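Long-range contacts in tail fiber protein (Pseudomonas aeruginosa, PDB 6CL6), which forms the trimeric receptor-binding fiber of an R-type pyocin, a contractile injection system, and probably attaches the particle to the surface of target bacteria: residues D141-S146 / G169-Y174; S178-Q183 / F195-S200; G302-P307 / A353-G358; A329-A334 / A361-S366. All blocks are in the same frame, centred on the assembly; numbering follows the deposited sequence.

Interaction 1 (D141-S146 / G169-Y174)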
loop_
_atom_site.group_PDB
_atom_site.type_symbol
_atom_site.label_atom_id
_atom_site.label_comp_id
_atom_site.label_asym_id
_atom_site.label_seq_id
_atom_site.Cartn_x
_atom_site.Cartn_y
_atom_site.Cartn_z
ATOM N N ASP A 141 -14.885 28.828 -20.771
ATOM C CA ASP A 141 -14.640 30.139 -20.197
ATOM C C ASP A 141 -15.678 31.155 -20.651
ATOM O O ASP A 141 -15.811 32.215 -20.028
ATOM C CB ASP A 141 -13.240 30.669 -20.589
ATOM C CG ASP A 141 -12.105 29.999 -19.840
ATOM O OD1 ASP A 141 -12.337 29.020 -19.126
ATOM O OD2 ASP A 141 -10.915 30.475 -19.964
ATOM N N SER A 142 -16.379 30.877 -21.735
ATOM C CA SER A 142 -17.419 31.794 -22.228
ATOM C C SER A 142 -18.780 31.550 -21.583
ATOM O O SER A 142 -19.722 32.297 -21.838
ATOM C CB SER A 142 -17.552 31.657 -23.748
ATOM O OG SER A 142 -18.217 30.432 -24.082
ATOM N N MET A 143 -18.911 30.515 -20.767
ATOM C CA MET A 143 -20.190 30.175 -20.142
ATOM C C MET A 143 -20.234 30.863 -18.779
ATOM O O MET A 143 -19.884 30.294 -17.740
ATOM C CB MET A 143 -20.339 28.670 -20.041
ATOM C CG MET A 143 -20.251 27.951 -21.376
ATOM S SD MET A 143 -21.511 28.421 -22.579
ATOM C CE MET A 143 -22.979 27.736 -21.780
ATOM N N VAL A 144 -20.652 32.138 -18.804
ATOM C CA VAL A 144 -20.519 32.991 -17.621
ATOM C C VAL A 144 -21.867 33.494 -17.116
ATOM O O VAL A 144 -21.928 34.450 -16.360
ATOM C CB VAL A 144 -19.573 34.170 -17.915
ATOM C CG1 VAL A 144 -18.129 33.662 -18.084
ATOM C CG2 VAL A 144 -20.012 34.904 -19.173
ATOM N N THR A 145 -22.949 32.885 -17.545
ATOM C CA THR A 145 -24.286 33.230 -17.053
ATOM C C THR A 145 -24.934 32.016 -16.386
ATOM O O THR A 145 -24.736 30.876 -16.811
ATOM C CB THR A 145 -25.186 33.781 -18.198
ATOM O OG1 THR A 145 -25.617 32.728 -19.041
ATOM C CG2 THR A 145 -24.422 34.794 -19.015
ATOM N N SER A 146 -25.682 32.269 -15.318
ATOM C CA SER A 146 -26.207 31.171 -14.505
ATOM C C SER A 146 -27.117 30.268 -15.311
ATOM O O SER A 146 -27.891 30.733 -16.141
ATOM C CB SER A 146 -26.969 31.738 -13.311
ATOM O OG SER A 146 -26.135 32.354 -12.403
ATOM N N GLY A 169 -21.161 15.452 -20.727
ATOM C CA GLY A 169 -21.414 15.748 -19.325
ATOM C C GLY A 169 -22.340 16.916 -19.130
ATOM O O GLY A 169 -22.797 17.548 -20.078
ATOM N N LEU A 170 -22.580 17.207 -17.863
ATOM C CA LEU A 170 -23.467 18.274 -17.427
ATOM C C LEU A 170 -22.704 19.434 -16.821
ATOM O O LEU A 170 -22.056 19.291 -15.774
ATOM C CB LEU A 170 -24.478 17.730 -16.404
ATOM C CG LEU A 170 -25.688 18.602 -16.159
ATOM C CD1 LEU A 170 -26.510 18.786 -17.404
ATOM C CD2 LEU A 170 -26.523 17.993 -15.065
ATOM N N LEU A 171 -22.853 20.607 -17.435
ATOM C CA LEU A 171 -22.282 21.842 -16.919
ATOM C C LEU A 171 -23.294 22.653 -16.142
ATOM O O LEU A 171 -24.375 22.962 -16.667
ATOM C CB LEU A 171 -21.744 22.717 -18.050
ATOM C CG LEU A 171 -21.222 24.103 -17.704
ATOM C CD1 LEU A 171 -19.886 23.969 -16.963
ATOM C CD2 LEU A 171 -21.025 24.944 -18.937
ATOM N N HIS A 172 -22.914 23.047 -14.916
ATOM C CA HIS A 172 -23.654 24.042 -14.150
ATOM C C HIS A 172 -22.847 25.327 -14.045
ATOM O O HIS A 172 -21.629 25.290 -13.830
ATOM C CB HIS A 172 -23.977 23.574 -12.731
ATOM C CG HIS A 172 -25.232 22.786 -12.613
ATOM N ND1 HIS A 172 -25.269 21.423 -12.788
ATOM C CD2 HIS A 172 -26.501 23.162 -12.313
ATOM C CE1 HIS A 172 -26.505 20.988 -12.601
ATOM N NE2 HIS A 172 -27.273 22.027 -12.333
ATOM N N VAL A 173 -23.518 26.461 -14.192
ATOM C CA VAL A 173 -22.901 27.754 -13.976
ATOM C C VAL A 173 -23.688 28.485 -12.900
ATOM O O VAL A 173 -24.897 28.708 -13.054
ATOM C CB VAL A 173 -22.850 28.580 -15.264
ATOM C CG1 VAL A 173 -22.137 29.913 -15.000
ATOM C CG2 VAL A 173 -22.205 27.830 -16.387
ATOM N N TYR A 174 -23.006 28.889 -11.840
ATOM C CA TYR A 174 -23.545 29.746 -10.791
ATOM C C TYR A 174 -22.804 31.076 -10.860
ATOM O O TYR A 174 -21.749 31.264 -10.244
ATOM C CB TYR A 174 -23.441 29.098 -9.425
ATOM C CG TYR A 174 -23.952 27.674 -9.403
ATOM C CD1 TYR A 174 -25.314 27.395 -9.404
ATOM C CD2 TYR A 174 -23.074 26.615 -9.353
ATOM C CE1 TYR A 174 -25.775 26.127 -9.370
ATOM C CE2 TYR A 174 -23.528 25.328 -9.318
ATOM C CZ TYR A 174 -24.898 25.089 -9.329
ATOM O OH TYR A 174 -25.384 23.822 -9.275
#
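Van der Waals packing of the V173 methyl groups against backbone carbonyls is central to the meeting between the loop 141-146 and the strand 169-174. The valine points toward the loop with CG1 anti to its backbone N (chi1 -178°), so that both methyl groups meet the loop backbone: CG1 lies 3.3 Å from T145 O, and CG2 is 3.6 Å from M143 O. M143 adds apolar contact through the base of its side chain. Its CB comes within 3.9 Å of L171 CD2 and 4.2 Å of V173 CG2, while the chain beyond, bent at both chi2 and chi3, crosses L171 obliquely.

Among polar contacts, the closest is a CA-H...O approach from S146 CA to V173 O at 3.1 Å, with an angle of 141° at the hydrogen. It marks the point where the loop runs into strand 147-151, whose G147 pairs with V173 through the backbone. The hydroxyl of S146 hydrogen-bonds to K128 O, a backbone carbonyl of the second subunit, and also to the backbone N of A175, so the end of the loop is tied to a neighbouring chain. M143 O, beside the valine methyls, accepts a hydrogen bond from Q183 NE2 on the adjoining strand.

M143 is the centre of an inverse gamma turn, and through it the loop folds over the L171 and V173 side of a mixed beta-sheet in a trimeric fiber.

Interaction 2 (S178-Q183 / F195-S200). With EDO (1,2-ethanediol), chain T.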
loop_
_atom_site.group_PDB
_atom_site.type_symbol
_atom_site.label_atom_id
_atom_site.label_comp_id
_atom_site.label_asym_id
_atom_site.label_seq_id
_atom_site.Cartn_x
_atom_site.Cartn_y
_atom_site.Cartn_z
ATOM N N SER A 178 -19.812 39.159 -11.095
ATOM C CA SER A 178 -18.809 39.265 -12.141
ATOM C C SER A 178 -17.448 38.759 -11.671
ATOM O O SER A 178 -16.680 38.206 -12.462
ATOM C CB SER A 178 -18.734 40.735 -12.599
ATOM O OG SER A 178 -18.496 41.580 -11.477
ATOM N N ASN A 179 -17.114 38.936 -10.399
ATOM C CA ASN A 179 -15.814 38.494 -9.915
ATOM C C ASN A 179 -15.828 37.122 -9.282
ATOM O O ASN A 179 -14.809 36.721 -8.729
ATOM C CB ASN A 179 -15.247 39.507 -8.916
ATOM C CG ASN A 179 -14.666 40.724 -9.615
ATOM O OD1 ASN A 179 -14.428 40.693 -10.834
ATOM N ND2 ASN A 179 -14.440 41.774 -8.871
ATOM N N PHE A 180 -16.951 36.407 -9.330
ATOM C CA PHE A 180 -17.054 35.043 -8.793
ATOM C C PHE A 180 -18.075 34.273 -9.648
ATOM O O PHE A 180 -19.284 34.328 -9.398
ATOM C CB PHE A 180 -17.457 35.043 -7.330
ATOM C CG PHE A 180 -16.467 35.673 -6.406
ATOM C CD1 PHE A 180 -16.523 37.048 -6.143
ATOM C CD2 PHE A 180 -15.504 34.905 -5.767
ATOM C CE1 PHE A 180 -15.612 37.636 -5.280
ATOM C CE2 PHE A 180 -14.615 35.469 -4.900
ATOM C CZ PHE A 180 -14.665 36.854 -4.661
ATOM N N ILE A 181 -17.574 33.604 -10.685
ATOM C CA ILE A 181 -18.363 32.765 -11.566
ATOM C C ILE A 181 -17.988 31.329 -11.250
ATOM O O ILE A 181 -16.856 30.921 -11.508
ATOM C CB ILE A 181 -18.121 33.039 -13.050
ATOM C CG1 ILE A 181 -18.303 34.505 -13.428
ATOM C CG2 ILE A 181 -19.037 32.120 -13.907
ATOM C CD1 ILE A 181 -19.693 35.020 -13.296
ATOM N N TYR A 182 -18.905 30.567 -10.673
ATOM C CA TYR A 182 -18.631 29.167 -10.303
ATOM C C TYR A 182 -19.175 28.238 -11.393
ATOM O O TYR A 182 -20.244 28.506 -11.968
ATOM C CB TYR A 182 -19.284 28.852 -8.960
ATOM C CG TYR A 182 -18.688 29.602 -7.797
ATOM C CD1 TYR A 182 -19.096 30.889 -7.463
ATOM C CD2 TYR A 182 -17.702 29.013 -7.010
ATOM C CE1 TYR A 182 -18.541 31.569 -6.414
ATOM C CE2 TYR A 182 -17.159 29.685 -5.932
ATOM C CZ TYR A 182 -17.556 30.953 -5.651
ATOM O OH TYR A 182 -17.011 31.635 -4.585
ATOM N N GLN A 183 -18.452 27.158 -11.660
ATOM C CA GLN A 183 -18.894 26.096 -12.551
ATOM C C GLN A 183 -18.666 24.731 -11.898
ATOM O O GLN A 183 -17.702 24.529 -11.161
ATOM C CB GLN A 183 -18.150 26.132 -13.908
ATOM C CG GLN A 183 -18.286 27.439 -14.667
ATOM C CD GLN A 183 -17.580 27.423 -15.988
ATOM O OE1 GLN A 183 -16.518 26.790 -16.124
ATOM N NE2 GLN A 183 -18.161 28.105 -16.993
ATOM N N PHE A 195 -15.018 20.968 -10.344
ATOM C CA PHE A 195 -15.493 22.309 -10.043
ATOM C C PHE A 195 -14.374 23.348 -10.199
ATOM O O PHE A 195 -13.187 23.056 -10.040
ATOM C CB PHE A 195 -16.147 22.361 -8.648
ATOM C CG PHE A 195 -15.273 21.919 -7.558
ATOM C CD1 PHE A 195 -15.167 20.574 -7.229
ATOM C CD2 PHE A 195 -14.534 22.847 -6.827
ATOM C CE1 PHE A 195 -14.302 20.161 -6.191
ATOM C CE2 PHE A 195 -13.694 22.453 -5.791
ATOM C CZ PHE A 195 -13.569 21.104 -5.475
ATOM N N ARG A 196 -14.767 24.576 -10.527
ATOM C CA ARG A 196 -13.822 25.675 -10.614
ATOM C C ARG A 196 -14.588 26.989 -10.483
ATOM O O ARG A 196 -15.829 27.027 -10.465
ATOM C CB ARG A 196 -13.004 25.647 -11.914
ATOM C CG ARG A 196 -13.775 26.102 -13.154
ATOM C CD ARG A 196 -12.927 26.155 -14.424
ATOM N NE ARG A 196 -13.744 26.578 -15.573
ATOM C CZ ARG A 196 -13.271 27.115 -16.688
ATOM N NH1 ARG A 196 -11.962 27.303 -16.853
ATOM N NH2 ARG A 196 -14.109 27.484 -17.660
ATOM N N CYS A 197 -13.824 28.079 -10.402
ATOM C CA CYS A 197 -14.359 29.427 -10.258
ATOM C C CYS A 197 -13.519 30.434 -11.028
ATOM O O CYS A 197 -12.276 30.419 -10.929
ATOM C CB CYS A 197 -14.373 29.850 -8.777
ATOM S SG CYS A 197 -15.053 31.495 -8.419
ATOM N N ARG A 198 -14.201 31.347 -11.735
ATOM C CA ARG A 198 -13.539 32.523 -12.305
ATOM C C ARG A 198 -13.514 33.613 -11.257
ATOM O O ARG A 198 -14.567 34.170 -10.892
ATOM C CB ARG A 198 -14.216 33.006 -13.571
ATOM C CG ARG A 198 -13.326 34.025 -14.316
ATOM C CD ARG A 198 -14.057 34.652 -15.464
ATOM N NE ARG A 198 -14.972 35.679 -14.990
ATOM C CZ ARG A 198 -15.783 36.371 -15.786
ATOM N NH1 ARG A 198 -15.797 36.139 -17.079
ATOM N NH2 ARG A 198 -16.592 37.270 -15.262
ATOM N N HIS A 199 -12.321 33.943 -10.781
ATOM C CA HIS A 199 -12.167 34.926 -9.704
ATOM C C HIS A 199 -11.501 36.164 -10.294
ATOM O O HIS A 199 -10.394 36.074 -10.828
ATOM C CB HIS A 199 -11.336 34.377 -8.553
ATOM C CG HIS A 199 -11.050 35.402 -7.505
ATOM N ND1 HIS A 199 -9.780 35.702 -7.077
ATOM C CD2 HIS A 199 -11.877 36.242 -6.845
ATOM C CE1 HIS A 199 -9.840 36.658 -6.169
ATOM N NE2 HIS A 199 -11.102 37.000 -6.007
ATOM N N SER A 200 -12.184 37.302 -10.215
ATOM C CA SER A 200 -11.713 38.564 -10.811
ATOM C C SER A 200 -11.162 38.328 -12.202
ATOM O O SER A 200 -10.050 38.745 -12.552
ATOM C CB SER A 200 -10.693 39.242 -9.906
ATOM O OG SER A 200 -11.347 39.796 -8.776
HETATM C C1 EDO T . -11.782 36.673 -2.551
HETATM O O1 EDO T . -10.973 37.626 -3.239
HETATM C C2 EDO T . -11.075 36.284 -1.254
HETATM O O2 EDO T . -11.361 37.279 -0.265
HETATM O O HOH W 1 -14.594 36.492 -12.376
#
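Four backbone hydrogen bonds join the strands of this hairpin in two antiparallel hydrogen-bonded pairs, I181 with R198 and Q183 with R196; the shortest runs from R198 N to I181 O at 2.7 Å. Near the strand ends, S200 N reaches N179 O from above the carbonyl plane.

On the I181 and Q183 side, Q183 and R196 lie side by side. R196 grips the amide oxygen side-on: NE and NH2 stand 2.8 and 2.9 Å from Q183 OE1, which sits in the guanidinium plane, although both nitrogens lie above the amide plane. R198, bent at chi3, lays a guanidinium face over I181 CG1 (3.7 Å from NH2). Its NH2 donates to an in-plane lone pair of S178 O at 3.0 Å and 165°, and a water accepts from R198 NE and donates to the same carbonyl.

On the other side C197 SG, anti to its backbone N, sits over the centre of the Y182 ring, 3.7 Å from the centroid and 11° off the normal. Farther along, H199 CD2 approaches F180 CE2 at 3.4 Å, the ring planes 44° apart. An ethanediol, probably from the crystallisation liquor, takes a weak hydrogen bond from H199 NE2 and sets C1 at the F180 ring edge.

Outward from these, a salt bridge to D141 would partly offset the charge of R196, while L140 O, bonded to Q183 NE2, and the W203 indole, in cation-pi contact with R196, probably orient the pair. H199 meets Y188 of the second subunit edge-to-face. Such cross-strand pairing on both faces is characteristic of an antiparallel beta hairpin within a larger sheet.

Interaction 3 (G302-P307 / A353-G358). With CA (calcium ion), chain I.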
loop_
_atom_site.group_PDB
_atom_site.type_symbol
_atom_site.label_atom_id
_atom_site.label_comp_id
_atom_site.label_asym_id
_atom_site.label_seq_id
_atom_site.Cartn_x
_atom_site.Cartn_y
_atom_site.Cartn_z
ATOM N N GLY A 302 68.092 -59.417 34.490
ATOM C CA GLY A 302 68.145 -59.761 35.894
ATOM C C GLY A 302 69.525 -60.304 36.224
ATOM O O GLY A 302 70.452 -60.227 35.413
ATOM N N GLN A 303 69.646 -60.828 37.435
ATOM C CA GLN A 303 70.890 -61.458 37.878
ATOM C C GLN A 303 70.542 -62.743 38.613
ATOM O O GLN A 303 69.429 -62.906 39.107
ATOM C CB GLN A 303 71.718 -60.555 38.790
ATOM C CG GLN A 303 71.976 -59.159 38.265
ATOM C CD GLN A 303 70.794 -58.216 38.505
ATOM O OE1 GLN A 303 70.172 -58.246 39.576
ATOM N NE2 GLN A 303 70.474 -57.378 37.507
ATOM N N VAL A 304 71.512 -63.660 38.691
ATOM C CA VAL A 304 71.265 -64.951 39.319
ATOM C C VAL A 304 72.580 -65.482 39.866
ATOM O O VAL A 304 73.630 -65.309 39.253
ATOM C CB VAL A 304 70.606 -65.934 38.320
ATOM C CG1 VAL A 304 71.538 -66.277 37.185
ATOM C CG2 VAL A 304 70.119 -67.181 39.021
ATOM N N THR A 305 72.516 -66.122 41.033
ATOM C CA THR A 305 73.681 -66.817 41.600
ATOM C C THR A 305 73.701 -68.237 41.061
ATOM O O THR A 305 72.718 -68.983 41.215
ATOM C CB THR A 305 73.640 -66.816 43.125
ATOM O OG1 THR A 305 73.705 -65.466 43.605
ATOM C CG2 THR A 305 74.853 -67.598 43.696
ATOM N N CYS A 306 74.797 -68.596 40.411
ATOM C CA CYS A 306 74.989 -69.923 39.846
ATOM C C CYS A 306 76.013 -70.706 40.681
ATOM O O CYS A 306 76.955 -70.117 41.235
ATOM C CB CYS A 306 75.499 -69.856 38.391
ATOM S SG CYS A 306 74.432 -69.057 37.245
ATOM N N PRO A 307 75.868 -72.018 40.788
ATOM C CA PRO A 307 76.910 -72.823 41.440
ATOM C C PRO A 307 78.096 -72.983 40.500
ATOM O O PRO A 307 78.016 -72.721 39.301
ATOM C CB PRO A 307 76.236 -74.171 41.703
ATOM C CG PRO A 307 74.864 -74.120 41.003
ATOM C CD PRO A 307 74.906 -72.883 40.101
ATOM N N ALA A 353 64.294 -69.605 32.072
ATOM C CA ALA A 353 65.418 -70.022 31.258
ATOM C C ALA A 353 66.491 -70.580 32.181
ATOM O O ALA A 353 66.395 -70.501 33.419
ATOM C CB ALA A 353 65.956 -68.876 30.420
ATOM N N VAL A 354 67.530 -71.152 31.564
ATOM C CA VAL A 354 68.608 -71.813 32.308
ATOM C C VAL A 354 69.917 -71.101 32.003
ATOM O O VAL A 354 70.286 -70.941 30.832
ATOM C CB VAL A 354 68.714 -73.304 31.965
ATOM C CG1 VAL A 354 69.850 -73.960 32.771
ATOM C CG2 VAL A 354 67.372 -74.005 32.253
ATOM N N ILE A 355 70.587 -70.652 33.057
ATOM C CA ILE A 355 71.852 -69.942 32.965
ATOM C C ILE A 355 72.948 -70.911 33.391
ATOM O O ILE A 355 72.898 -71.476 34.493
ATOM C CB ILE A 355 71.863 -68.671 33.820
ATOM C CG1 ILE A 355 70.727 -67.716 33.426
ATOM C CG2 ILE A 355 73.216 -67.976 33.710
ATOM C CD1 ILE A 355 70.691 -67.330 31.948
ATOM N N ARG A 356 73.931 -71.107 32.514
ATOM C CA ARG A 356 75.051 -72.012 32.782
ATOM C C ARG A 356 76.285 -71.214 33.175
ATOM O O ARG A 356 76.664 -70.263 32.482
ATOM C CB ARG A 356 75.343 -72.876 31.563
ATOM C CG ARG A 356 76.247 -74.070 31.838
ATOM C CD ARG A 356 76.145 -75.038 30.676
ATOM N NE ARG A 356 76.828 -76.308 30.892
ATOM C CZ ARG A 356 76.347 -77.306 31.633
ATOM N NH1 ARG A 356 75.205 -77.169 32.280
ATOM N NH2 ARG A 356 77.031 -78.436 31.741
ATOM N N ASN A 357 76.930 -71.626 34.266
ATOM C CA ASN A 357 78.144 -70.980 34.754
ATOM C C ASN A 357 79.329 -71.913 34.581
ATOM O O ASN A 357 79.455 -72.914 35.299
ATOM C CB ASN A 357 77.986 -70.581 36.211
ATOM C CG ASN A 357 79.262 -70.085 36.816
ATOM O OD1 ASN A 357 80.069 -69.441 36.158
ATOM N ND2 ASN A 357 79.471 -70.412 38.090
ATOM N N GLY A 358 80.198 -71.589 33.629
ATOM C CA GLY A 358 81.414 -72.360 33.428
ATOM C C GLY A 358 82.540 -72.063 34.384
ATOM O O GLY A 358 83.522 -72.786 34.373
HETATM CA CA CA I . 84.961 -74.668 34.521
HETATM O O HOH W 2 86.376 -72.911 35.381
HETATM O O HOH W 3 84.389 -74.101 32.162
HETATM O O HOH W 4 86.946 -75.461 33.458
HETATM O O HOH W 5 86.056 -75.994 36.313
#
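C306, N357 and I355 lose the most surface where strand 302-306 passes strand 353-357. The strands belong to different sheets: their axes come no nearer than 7.9 Å and lie 52° apart, so the contact is made by side chains instead of backbone pairing.

C306 points toward the other strand, and its CB packs closely on N357 CB at 3.4 Å. With SG anti to its carbonyl carbon (chi1 -61°), the sulfur lies 3.9 Å from I355 CG2. The other branch of I355 serves V304, whose CG1 crosses obliquely to within 4.1 Å of I355 CG1; the isoleucine thus spans two successive inward-facing residues of strand 302-306.

N357 extends with CG anti to its backbone N (chi1 172°), which carries the amide to P307, at the end of 302-307. Its ND2 donates to P307 O at 3.0 Å, near the amide plane of N357 but well above the plane of the proline carbonyl. A second acceptor for ND2 is A361 O, while OD1 receives hydrogen bonds from Q331 NE2 and Y359 N.

The next residue, G358, binds calcium through its carbonyl oxygen at 2.4 Å, with four waters, D309 and P337 O of the second subunit completing the site. The buried amide is satisfied at both ends and probably steadies the backbone leading into this ligand, so sheet packing and calcium bridging between subunits lie next to each other.

Interaction 4 (A329-A334 / A361-S366)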
loop_
_atom_site.group_PDB
_atom_site.type_symbol
_atom_site.label_atom_id
_atom_site.label_comp_id
_atom_site.label_asym_id
_atom_site.label_seq_id
_atom_site.Cartn_x
_atom_site.Cartn_y
_atom_site.Cartn_z
ATOM N N ALA A 329 74.146 -64.505 29.010
ATOM C CA ALA A 329 74.545 -64.216 30.374
ATOM C C ALA A 329 75.965 -63.670 30.407
ATOM O O ALA A 329 76.733 -63.843 29.467
ATOM C CB ALA A 329 74.466 -65.480 31.252
ATOM N N ASN A 330 76.300 -63.024 31.514
ATOM C CA ASN A 330 77.548 -62.303 31.701
ATOM C C ASN A 330 78.070 -62.480 33.123
ATOM O O ASN A 330 77.292 -62.409 34.077
ATOM C CB ASN A 330 77.329 -60.796 31.407
ATOM C CG ASN A 330 78.359 -59.914 32.083
ATOM O OD1 ASN A 330 79.488 -59.743 31.585
ATOM N ND2 ASN A 330 77.993 -59.380 33.227
ATOM N N GLN A 331 79.377 -62.739 33.241
ATOM C CA GLN A 331 80.036 -62.836 34.532
ATOM C C GLN A 331 80.202 -61.461 35.150
ATOM O O GLN A 331 80.776 -60.565 34.535
ATOM C CB GLN A 331 81.423 -63.504 34.386
ATOM C CG GLN A 331 81.415 -64.907 33.810
ATOM C CD GLN A 331 81.023 -65.960 34.848
ATOM O OE1 GLN A 331 80.898 -65.646 36.031
ATOM N NE2 GLN A 331 80.834 -67.208 34.394
ATOM N N THR A 332 79.713 -61.292 36.386
ATOM C CA THR A 332 79.791 -60.010 37.067
ATOM C C THR A 332 80.910 -59.940 38.089
ATOM O O THR A 332 81.034 -58.919 38.767
ATOM C CB THR A 332 78.472 -59.682 37.776
ATOM O OG1 THR A 332 78.303 -60.541 38.901
ATOM C CG2 THR A 332 77.299 -59.854 36.827
ATOM N N SER A 333 81.731 -60.993 38.224
ATOM C CA SER A 333 82.780 -60.998 39.222
ATOM C C SER A 333 84.163 -60.936 38.575
ATOM O O SER A 333 84.330 -61.071 37.364
ATOM C CB SER A 333 82.694 -62.242 40.128
ATOM O OG SER A 333 82.965 -63.425 39.387
ATOM N N ALA A 334 85.157 -60.706 39.430
ATOM C CA ALA A 334 86.564 -60.701 39.036
ATOM C C ALA A 334 87.060 -62.144 39.058
ATOM O O ALA A 334 87.843 -62.567 39.907
ATOM C CB ALA A 334 87.368 -59.810 39.972
ATOM N N ALA A 361 83.555 -71.639 40.482
ATOM C CA ALA A 361 83.145 -71.181 41.798
ATOM C C ALA A 361 81.747 -70.600 41.689
ATOM O O ALA A 361 81.342 -70.137 40.627
ATOM C CB ALA A 361 84.089 -70.132 42.385
ATOM N N GLN A 362 81.012 -70.636 42.799
ATOM C CA GLN A 362 79.739 -69.927 42.868
ATOM C C GLN A 362 79.934 -68.487 42.404
ATOM O O GLN A 362 80.883 -67.811 42.821
ATOM C CB GLN A 362 79.201 -69.954 44.298
ATOM C CG GLN A 362 77.831 -69.309 44.464
ATOM C CD GLN A 362 77.207 -69.526 45.836
ATOM O OE1 GLN A 362 76.497 -70.509 46.057
ATOM N NE2 GLN A 362 77.488 -68.618 46.766
ATOM N N ALA A 363 79.022 -68.009 41.549
ATOM C CA ALA A 363 79.238 -66.711 40.960
ATOM C C ALA A 363 77.911 -66.108 40.543
ATOM O O ALA A 363 76.988 -66.812 40.148
ATOM C CB ALA A 363 80.170 -66.743 39.746
ATOM N N VAL A 364 77.854 -64.793 40.614
ATOM C CA VAL A 364 76.676 -64.049 40.174
ATOM C C VAL A 364 76.829 -63.738 38.695
ATOM O O VAL A 364 77.827 -63.143 38.283
ATOM C CB VAL A 364 76.485 -62.769 40.983
ATOM C CG1 VAL A 364 75.342 -61.985 40.384
ATOM C CG2 VAL A 364 76.195 -63.102 42.462
ATOM N N LEU A 365 75.843 -64.148 37.902
ATOM C CA LEU A 365 75.787 -63.846 36.483
ATOM C C LEU A 365 74.583 -62.955 36.200
ATOM O O LEU A 365 73.480 -63.190 36.714
ATOM C CB LEU A 365 75.692 -65.128 35.653
ATOM C CG LEU A 365 77.025 -65.877 35.414
ATOM C CD1 LEU A 365 77.651 -66.360 36.720
ATOM C CD2 LEU A 365 76.787 -67.044 34.455
ATOM N N SER A 366 74.803 -61.921 35.413
ATOM C CA SER A 366 73.680 -61.147 34.898
ATOM C C SER A 366 73.249 -61.738 33.564
ATOM O O SER A 366 73.970 -62.530 32.941
ATOM C CB SER A 366 74.044 -59.676 34.747
ATOM O OG SER A 366 75.133 -59.512 33.858
HETATM O O HOH W 6 80.734 -63.669 37.915
#
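Q331 and L365 stand side by side on one face of the sheet, pointing the same way from a non-hydrogen-bonded antiparallel pair. The glutamine is bent at chi2 (-79°), which lays its amide alongside the leucine: OE1 comes within 3.4 Å of L365 CD1, and NE2 is turned to N357 OD1 and S342 O. A329 CB touches the other leucine methyl, CD2, at 4.3 Å.

The opposite face carries N330 and S366. N330 has CG anti to its backbone N, and S366 OG occupies the crowded position between N and the carbonyl carbon (chi1 60°); so placed, N330 ND2 donates to S366 OG at 2.9 Å and 163°, nearly within its own amide plane. The backbones of this pair are hydrogen-bonded in both directions, with N330 N 2.8 Å from S366 O.

Beyond the paired residues, T332 turns its side chain toward strand 363-366. Its OG1, also in the crowded position, donates to V364 O at 2.7 Å from above the carbonyl plane, whereas T332 N reaches the same oxygen in plane at 3.3 Å. A water that accepts from S333 OG donates to V364 O and to Q331 OE1. V364 O therefore receives three hydrogen bonds, which holds the departing chain against the strand.

Strand 324-331 is the outermost strand of its sheet within this chain, and strand 363-371 separates it from strand 297-306. L365 also packs on I355 of strand 352-357, in the adjacent sheet, and N330 ND2 reaches F345 O of the third subunit.

The four contacts form two clusters on opposite sides of the chain's centre, interactions 3 and 4 far out toward the C-terminal end, with the centres of interactions 1 and 3 about 145 Å apart. Interactions 1 and 2 have centres about 10 Å apart and share a sheet: Y174 N probably bonds to Y182 O (2.8 Å), and V144 CG1 packs on R198 NH1 (3.5 Å), joining the loop to the hairpin. Interactions 3 and 4, centres about 8 Å apart, alternate along the chain and meet at strands 297-306 and 363-371, where V304 N probably bonds to L365 O (2.8 Å). Calcium is bound in interaction 3, and the side chain of Q331 in interaction 4 lies about 9 Å from a calcium ion.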